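Long-range contact in CHAD domain protein (Streptomyces chartreusis, PDB 6RN5), which probably binds polyphosphate through its CHAD domain, in a helical fold that also binds copper ions: residues Ser18-Ala30 against Ser215-Arg229. Sequence-based numbering, arbitrary orientation.
Sequences SPTGDTLAGYLRA and SEVPLTPAAATADLR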
ATOM      1  N   SER A  18     -48.963   7.629 -14.249  1.00 61.66           N
ATOM      2  CA  SER A  18     -48.179   6.565 -13.540  1.00 64.20           C
ATOM      3  C   SER A  18     -47.807   5.373 -14.477  1.00 58.10           C
ATOM      4  O   SER A  18     -48.631   4.876 -15.242  1.00 56.06           O
ATOM      5  CB  SER A  18     -48.932   6.044 -12.316  1.00 61.41           C
ATOM      6  OG  SER A  18     -49.878   5.066 -12.712  1.00 61.75           O
ATOM      7  N   PRO A  19     -46.569   4.892 -14.384  1.00 51.91           N
ATOM      8  CA  PRO A  19     -45.968   4.040 -15.427  1.00 46.42           C
ATOM      9  C   PRO A  19     -46.632   2.682 -15.640  1.00 42.85           C
ATOM     10  O   PRO A  19     -46.861   1.936 -14.677  1.00 40.35           O
ATOM     11  CB  PRO A  19     -44.558   3.824 -14.895  1.00 47.77           C
ATOM     12  CG  PRO A  19     -44.694   3.932 -13.413  1.00 50.05           C
ATOM     13  CD  PRO A  19     -45.680   5.038 -13.210  1.00 51.10           C
ATOM     14  N   THR A  20     -46.890   2.351 -16.901  1.00 43.52           N
ATOM     15  CA  THR A  20     -47.436   1.034 -17.262  1.00 46.96           C
ATOM     16  C   THR A  20     -46.635   0.324 -18.382  1.00 50.37           C
ATOM     17  O   THR A  20     -45.580   0.818 -18.843  1.00 44.12           O
ATOM     18  CB  THR A  20     -48.890   1.173 -17.724  1.00 47.53           C
ATOM     19  OG1 THR A  20     -48.917   1.950 -18.914  1.00 49.56           O
ATOM     20  CG2 THR A  20     -49.733   1.871 -16.645  1.00 49.21           C
ATOM     21  N   GLY A  21     -47.143  -0.838 -18.800  1.00 45.06           N
ATOM     22  CA  GLY A  21     -46.664  -1.502 -20.009  1.00 47.34           C
ATOM     23  C   GLY A  21     -46.375  -0.558 -21.169  1.00 45.98           C
ATOM     24  O   GLY A  21     -45.412  -0.743 -21.925  1.00 44.59           O
ATOM     25  N   ASP A  22     -47.204   0.455 -21.339  1.00 46.93           N
ATOM     26  CA  ASP A  22     -47.022   1.342 -22.486  1.00 46.24           C
ATOM     27  C   ASP A  22     -45.840   2.247 -22.297  1.00 40.64           C
ATOM     28  O   ASP A  22     -45.208   2.613 -23.264  1.00 40.07           O
ATOM     29  CB  ASP A  22     -48.291   2.137 -22.763  1.00 53.15           C
ATOM     30  CG  ASP A  22     -49.456   1.230 -23.150  1.00 63.72           C
ATOM     31  OD1 ASP A  22     -49.222   0.065 -23.572  1.00 72.90           O
ATOM     32  OD2 ASP A  22     -50.611   1.674 -23.003  1.00 76.14           O
ATOM     33  N   THR A  23     -45.557   2.618 -21.048  1.00 37.86           N
ATOM     34  CA  THR A  23     -44.354   3.365 -20.716  1.00 39.09           C
ATOM     35  C   THR A  23     -43.133   2.514 -21.040  1.00 35.39           C
ATOM     36  O   THR A  23     -42.166   3.008 -21.621  1.00 31.27           O
ATOM     37  CB  THR A  23     -44.297   3.764 -19.228  1.00 40.74           C
ATOM     38  OG1 THR A  23     -45.554   4.296 -18.839  1.00 44.45           O
ATOM     39  CG2 THR A  23     -43.208   4.846 -18.947  1.00 40.02           C
ATOM     40  N   LEU A  24     -43.205   1.243 -20.659  1.00 31.98           N
ATOM     41  CA  LEU A  24     -42.144   0.276 -20.906  1.00 32.58           C
ATOM     42  C   LEU A  24     -41.887   0.140 -22.408  1.00 33.91           C
ATOM     43  O   LEU A  24     -40.741   0.098 -22.805  1.00 37.67           O
ATOM     44  CB  LEU A  24     -42.522  -1.094 -20.343  1.00 32.33           C
ATOM     45  CG  LEU A  24     -41.711  -2.311 -20.745  1.00 32.74           C
ATOM     46  CD1 LEU A  24     -40.268  -2.128 -20.313  1.00 35.27           C
ATOM     47  CD2 LEU A  24     -42.311  -3.559 -20.087  1.00 33.10           C
ATOM     48  N   ALA A  25     -42.951   0.021 -23.213  1.00 34.08           N
ATOM     49  CA  ALA A  25     -42.840  -0.091 -24.656  1.00 33.98           C
ATOM     50  C   ALA A  25     -42.181   1.159 -25.230  1.00 34.82           C
ATOM     51  O   ALA A  25     -41.348   1.052 -26.133  1.00 35.39           O
ATOM     52  CB  ALA A  25     -44.191  -0.283 -25.298  1.00 35.85           C
ATOM     53  N   GLY A  26     -42.566   2.316 -24.723  1.00 32.27           N
ATOM     54  CA  GLY A  26     -41.999   3.602 -25.206  1.00 34.74           C
ATOM     55  C   GLY A  26     -40.497   3.612 -24.949  1.00 35.57           C
ATOM     56  O   GLY A  26     -39.723   4.024 -25.805  1.00 37.48           O
ATOM     57  N   TYR A  27     -40.072   3.130 -23.782  1.00 33.45           N
ATOM     58  CA  TYR A  27     -38.651   3.116 -23.438  1.00 31.89           C
ATOM     59  C   TYR A  27     -37.869   2.169 -24.345  1.00 35.40           C
ATOM     60  O   TYR A  27     -36.814   2.576 -24.891  1.00 32.38           O
ATOM     61  CB  TYR A  27     -38.442   2.763 -21.972  1.00 33.49           C
ATOM     62  CG  TYR A  27     -37.010   2.804 -21.511  1.00 33.09           C
ATOM     63  CD1 TYR A  27     -36.313   4.020 -21.387  1.00 30.77           C
ATOM     64  CD2 TYR A  27     -36.323   1.612 -21.225  1.00 34.12           C
ATOM     65  CE1 TYR A  27     -34.968   4.029 -20.965  1.00 31.68           C
ATOM     66  CE2 TYR A  27     -34.991   1.616 -20.816  1.00 31.72           C
ATOM     67  CZ  TYR A  27     -34.324   2.820 -20.686  1.00 32.87           C
ATOM     68  OH  TYR A  27     -33.018   2.790 -20.244  1.00 33.83           O
ATOM     69  N   LEU A  28     -38.400   0.948 -24.551  1.00 28.90           N
ATOM     70  CA  LEU A  28     -37.793  -0.012 -25.445  1.00 31.27           C
ATOM     71  C   LEU A  28     -37.688   0.504 -26.893  1.00 33.95           C
ATOM     72  O   LEU A  28     -36.628   0.381 -27.509  1.00 33.63           O
ATOM     73  CB  LEU A  28     -38.516  -1.377 -25.412  1.00 31.16           C
ATOM     74  CG  LEU A  28     -38.271  -2.188 -24.127  1.00 33.24           C
ATOM     75  CD1 LEU A  28     -39.220  -3.369 -24.004  1.00 36.32           C
ATOM     76  CD2 LEU A  28     -36.819  -2.665 -24.051  1.00 34.30           C
ATOM     77  N   ARG A  29     -38.774   1.051 -27.434  1.00 33.45           N
ATOM     78  CA  ARG A  29     -38.755   1.646 -28.784  1.00 36.23           C
ATOM     79  C   ARG A  29     -37.680   2.747 -28.938  1.00 34.76           C
ATOM     80  O   ARG A  29     -36.952   2.773 -29.924  1.00 30.02           O
ATOM     81  CB  ARG A  29     -40.158   2.156 -29.207  1.00 35.79           C
ATOM     82  CG  ARG A  29     -41.133   1.026 -29.586  1.00 39.33           C
ATOM     83  CD  ARG A  29     -42.430   1.488 -30.288  1.00 41.12           C
ATOM     84  NE  ARG A  29     -43.108   2.440 -29.414  1.00 52.47           N
ATOM     85  CZ  ARG A  29     -44.119   2.164 -28.571  1.00 57.01           C
ATOM     86  NH1 ARG A  29     -44.605   3.145 -27.797  1.00 53.03           N
ATOM     87  NH2 ARG A  29     -44.678   0.939 -28.521  1.00 55.83           N
ATOM     88  N   ALA A  30     -37.575   3.617 -27.938  1.00 34.18           N
ATOM     89  CA  ALA A  30     -36.598   4.688 -27.914  1.00 35.13           C
ATOM     90  C   ALA A  30     -35.161   4.178 -27.914  1.00 38.77           C
ATOM     91  O   ALA A  30     -34.334   4.676 -28.676  1.00 39.90           O
ATOM     92  CB  ALA A  30     -36.806   5.553 -26.681  1.00 40.36           C
ATOM     93  N   SER A 215     -40.285  -0.558 -33.653  1.00 39.03           N
ATOM     94  CA  SER A 215     -41.695  -0.381 -34.017  1.00 45.88           C
ATOM     95  C   SER A 215     -42.641  -1.144 -33.097  1.00 47.50           C
ATOM     96  O   SER A 215     -43.590  -0.576 -32.636  1.00 50.51           O
ATOM     97  CB  SER A 215     -41.916  -0.884 -35.440  1.00 47.09           C
ATOM     98  OG  SER A 215     -41.270  -0.018 -36.345  1.00 59.42           O
ATOM     99  N   GLU A 216     -42.380  -2.431 -32.852  1.00 43.62           N
ATOM    100  CA  GLU A 216     -43.277  -3.280 -32.077  1.00 47.91           C
ATOM    101  C   GLU A 216     -42.593  -3.916 -30.871  1.00 41.24           C
ATOM    102  O   GLU A 216     -41.520  -4.516 -31.005  1.00 43.11           O
ATOM    103  CB  GLU A 216     -43.757  -4.442 -32.926  1.00 57.17           C
ATOM    104  CG  GLU A 216     -44.444  -4.087 -34.236  1.00 67.48           C
ATOM    105  CD  GLU A 216     -44.272  -5.220 -35.231  1.00 77.91           C
ATOM    106  OE1 GLU A 216     -44.466  -6.391 -34.820  1.00 85.16           O
ATOM    107  OE2 GLU A 216     -43.889  -4.953 -36.396  1.00 84.12           O
ATOM    108  N   VAL A 217     -43.256  -3.838 -29.721  1.00 37.05           N
ATOM    109  CA  VAL A 217     -42.784  -4.425 -28.478  1.00 35.35           C
ATOM    110  C   VAL A 217     -43.703  -5.596 -28.130  1.00 35.59           C
ATOM    111  O   VAL A 217     -44.895  -5.400 -28.028  1.00 37.64           O
ATOM    112  CB  VAL A 217     -42.852  -3.374 -27.391  1.00 34.53           C
ATOM    113  CG1 VAL A 217     -42.318  -3.920 -26.088  1.00 35.00           C
ATOM    114  CG2 VAL A 217     -42.098  -2.100 -27.837  1.00 36.42           C
ATOM    115  N   PRO A 218     -43.161  -6.801 -27.916  1.00 37.22           N
ATOM    116  CA  PRO A 218     -44.028  -7.955 -27.571  1.00 38.73           C
ATOM    117  C   PRO A 218     -44.455  -8.001 -26.114  1.00 36.24           C
ATOM    118  O   PRO A 218     -44.012  -8.859 -25.340  1.00 40.18           O
ATOM    119  CB  PRO A 218     -43.148  -9.162 -27.938  1.00 39.34           C
ATOM    120  CG  PRO A 218     -41.754  -8.658 -27.719  1.00 39.99           C
ATOM    121  CD  PRO A 218     -41.760  -7.220 -28.133  1.00 38.57           C
ATOM    122  N   LEU A 219     -45.288  -7.038 -25.736  1.00 39.72           N
ATOM    123  CA  LEU A 219     -45.904  -7.027 -24.419  1.00 39.10           C
ATOM    124  C   LEU A 219     -46.797  -8.226 -24.218  1.00 39.79           C
ATOM    125  O   LEU A 219     -47.546  -8.584 -25.109  1.00 41.23           O
ATOM    126  CB  LEU A 219     -46.757  -5.777 -24.260  1.00 40.47           C
ATOM    127  CG  LEU A 219     -46.011  -4.420 -24.220  1.00 42.58           C
ATOM    128  CD1 LEU A 219     -46.985  -3.270 -24.097  1.00 40.13           C
ATOM    129  CD2 LEU A 219     -44.961  -4.321 -23.118  1.00 42.69           C
ATOM    130  N   THR A 220     -46.794  -8.817 -23.030  1.00 42.65           N
ATOM    131  CA  THR A 220     -47.805  -9.859 -22.703  1.00 42.92           C
ATOM    132  C   THR A 220     -49.222  -9.251 -22.675  1.00 41.38           C
ATOM    133  O   THR A 220     -49.358  -8.041 -22.550  1.00 39.80           O
ATOM    134  CB  THR A 220     -47.556 -10.513 -21.322  1.00 44.27           C
ATOM    135  OG1 THR A 220     -47.568  -9.499 -20.306  1.00 48.33           O
ATOM    136  CG2 THR A 220     -46.247 -11.238 -21.311  1.00 47.39           C
ATOM    137  N   PRO A 221     -50.284 -10.089 -22.736  1.00 46.12           N
ATOM    138  CA  PRO A 221     -51.647  -9.525 -22.797  1.00 50.54           C
ATOM    139  C   PRO A 221     -51.981  -8.490 -21.729  1.00 51.93           C
ATOM    140  O   PRO A 221     -52.557  -7.461 -22.037  1.00 61.30           O
ATOM    141  CB  PRO A 221     -52.551 -10.768 -22.637  1.00 50.95           C
ATOM    142  CG  PRO A 221     -51.748 -11.890 -23.198  1.00 52.11           C
ATOM    143  CD  PRO A 221     -50.297 -11.561 -22.907  1.00 47.66           C
ATOM    144  N   ALA A 222     -51.596  -8.748 -20.489  1.00 59.49           N
ATOM    145  CA  ALA A 222     -51.983  -7.885 -19.369  1.00 61.69           C
ATOM    146  C   ALA A 222     -51.096  -6.649 -19.220  1.00 59.86           C
ATOM    147  O   ALA A 222     -51.420  -5.770 -18.420  1.00 58.59           O
ATOM    148  CB  ALA A 222     -51.963  -8.692 -18.065  1.00 61.98           C
ATOM    149  N   ALA A 223     -50.006  -6.567 -19.988  1.00 53.35           N
ATOM    150  CA  ALA A 223     -48.927  -5.596 -19.702  1.00 48.76           C
ATOM    151  C   ALA A 223     -49.364  -4.159 -19.804  1.00 48.59           C
ATOM    152  O   ALA A 223     -48.952  -3.333 -18.983  1.00 44.51           O
ATOM    153  CB  ALA A 223     -47.729  -5.823 -20.610  1.00 48.52           C
ATOM    154  N   ALA A 224     -50.215  -3.860 -20.781  1.00 51.13           N
ATOM    155  CA  ALA A 224     -50.531  -2.471 -21.115  1.00 57.30           C
ATOM    156  C   ALA A 224     -51.088  -1.712 -19.908  1.00 57.65           C
ATOM    157  O   ALA A 224     -50.757  -0.528 -19.714  1.00 63.52           O
ATOM    158  CB  ALA A 224     -51.503  -2.414 -22.300  1.00 56.85           C
ATOM    159  N   THR A 225     -51.901  -2.414 -19.101  1.00 53.53           N
ATOM    160  CA  THR A 225     -52.455  -1.890 -17.844  1.00 53.48           C
ATOM    161  C   THR A 225     -51.601  -2.156 -16.574  1.00 48.62           C
ATOM    162  O   THR A 225     -51.891  -1.589 -15.543  1.00 51.62           O
ATOM    163  CB  THR A 225     -53.888  -2.442 -17.529  1.00 54.54           C
ATOM    164  OG1 THR A 225     -53.828  -3.786 -17.014  1.00 56.97           O
ATOM    165  CG2 THR A 225     -54.752  -2.442 -18.730  1.00 56.93           C
ATOM    166  N   ALA A 226     -50.618  -3.047 -16.616  1.00 41.99           N
ATOM    167  CA  ALA A 226     -49.820  -3.377 -15.407  1.00 43.49           C
ATOM    168  C   ALA A 226     -48.926  -2.220 -14.946  1.00 43.01           C
ATOM    169  O   ALA A 226     -48.385  -1.484 -15.764  1.00 39.67           O
ATOM    170  CB  ALA A 226     -48.990  -4.632 -15.624  1.00 45.04           C
ATOM    171  N   ASP A 227     -48.812  -2.064 -13.628  1.00 38.36           N
ATOM    172  CA  ASP A 227     -48.034  -0.996 -13.004  1.00 38.97           C
ATOM    173  C   ASP A 227     -46.568  -1.459 -13.088  1.00 36.87           C
ATOM    174  O   ASP A 227     -46.273  -2.574 -12.706  1.00 37.47           O
ATOM    175  CB  ASP A 227     -48.512  -0.833 -11.545  1.00 38.76           C
ATOM    176  CG  ASP A 227     -47.817   0.322 -10.776  1.00 45.08           C
ATOM    177  OD1 ASP A 227     -46.919   1.082 -11.276  1.00 44.24           O
ATOM    178  OD2 ASP A 227     -48.197   0.459  -9.599  1.00 48.20           O
ATOM    179  N   LEU A 228     -45.672  -0.633 -13.635  1.00 37.52           N
ATOM    180  CA  LEU A 228     -44.229  -0.976 -13.666  1.00 35.97           C
ATOM    181  C   LEU A 228     -43.517  -0.854 -12.323  1.00 34.81           C
ATOM    182  O   LEU A 228     -42.459  -1.449 -12.141  1.00 39.26           O
ATOM    183  CB  LEU A 228     -43.470  -0.062 -14.610  1.00 35.52           C
ATOM    184  CG  LEU A 228     -43.840  -0.027 -16.067  1.00 34.46           C
ATOM    185  CD1 LEU A 228     -42.761   0.788 -16.799  1.00 36.93           C
ATOM    186  CD2 LEU A 228     -43.981  -1.453 -16.616  1.00 35.95           C
ATOM    187  N   ARG A 229     -44.067  -0.120 -11.377  1.00 34.95           N
ATOM    188  CA  ARG A 229     -43.325   0.146 -10.147  1.00 38.22           C
ATOM    189  C   ARG A 229     -42.950  -1.036  -9.283  1.00 36.54           C
ATOM    190  O   ARG A 229     -41.868  -1.066  -8.760  1.00 32.41           O
ATOM    191  CB  ARG A 229     -44.011   1.206  -9.322  1.00 38.90           C
ATOM    192  CG  ARG A 229     -43.941   2.561 -10.032  1.00 43.06           C
ATOM    193  CD  ARG A 229     -44.914   3.552  -9.416  1.00 46.99           C
ATOM    194  NE  ARG A 229     -46.240   3.386 -10.004  1.00 54.03           N
ATOM    195  CZ  ARG A 229     -47.388   3.756  -9.442  1.00 61.66           C
ATOM    196  NH1 ARG A 229     -48.538   3.563 -10.088  1.00 61.57           N
ATOM    197  NH2 ARG A 229     -47.402   4.303  -8.236  1.00 65.62           N
TER
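Leu228 lays its isobutyl group over the start of helix 21-42, its CG 3.4 Å from Thr20 O, while CD2 meets Leu24 CB at 4.0 Å. CG lies anti to its own carbonyl carbon (chi1 -60°), and the branched end thus reaches the first helical turn, beside Val294 of helix 274-295. A backbone bond holds the chain here: Leu228 N to Pro19 O, 3.0 Å and nearly straight. The puckered Pro19 ring, with no N-H to satisfy, is crossed at about a right angle by the Arg229 side chain, whose NE is 3.6 Å from Pro19 CD; a salt bridge to Asp227 OD1 steadies that arginine. Gly21 suits the closest approach because it lacks a side chain: its N makes weak bonds to both Ala223 O and Ala226 O. Farther along, Val217 spreads its two methyls along one face of the helix, CG2 against Ala25 CB at 3.8 Å and CG1 against Leu28 CD1. Arg29 continues this apolar strip with its aliphatic CG, 3.7 Å from Val217 CG2. Thr20, the N-cap residue, accepts a weak bond from Asp22 N through OG1, while its own N donates to Thr23 OG1. The connection between helices 201-213 and 229-244 thus lies along the start of helix 21-42, which opens with a capping box, within the all-helical CHAD fold.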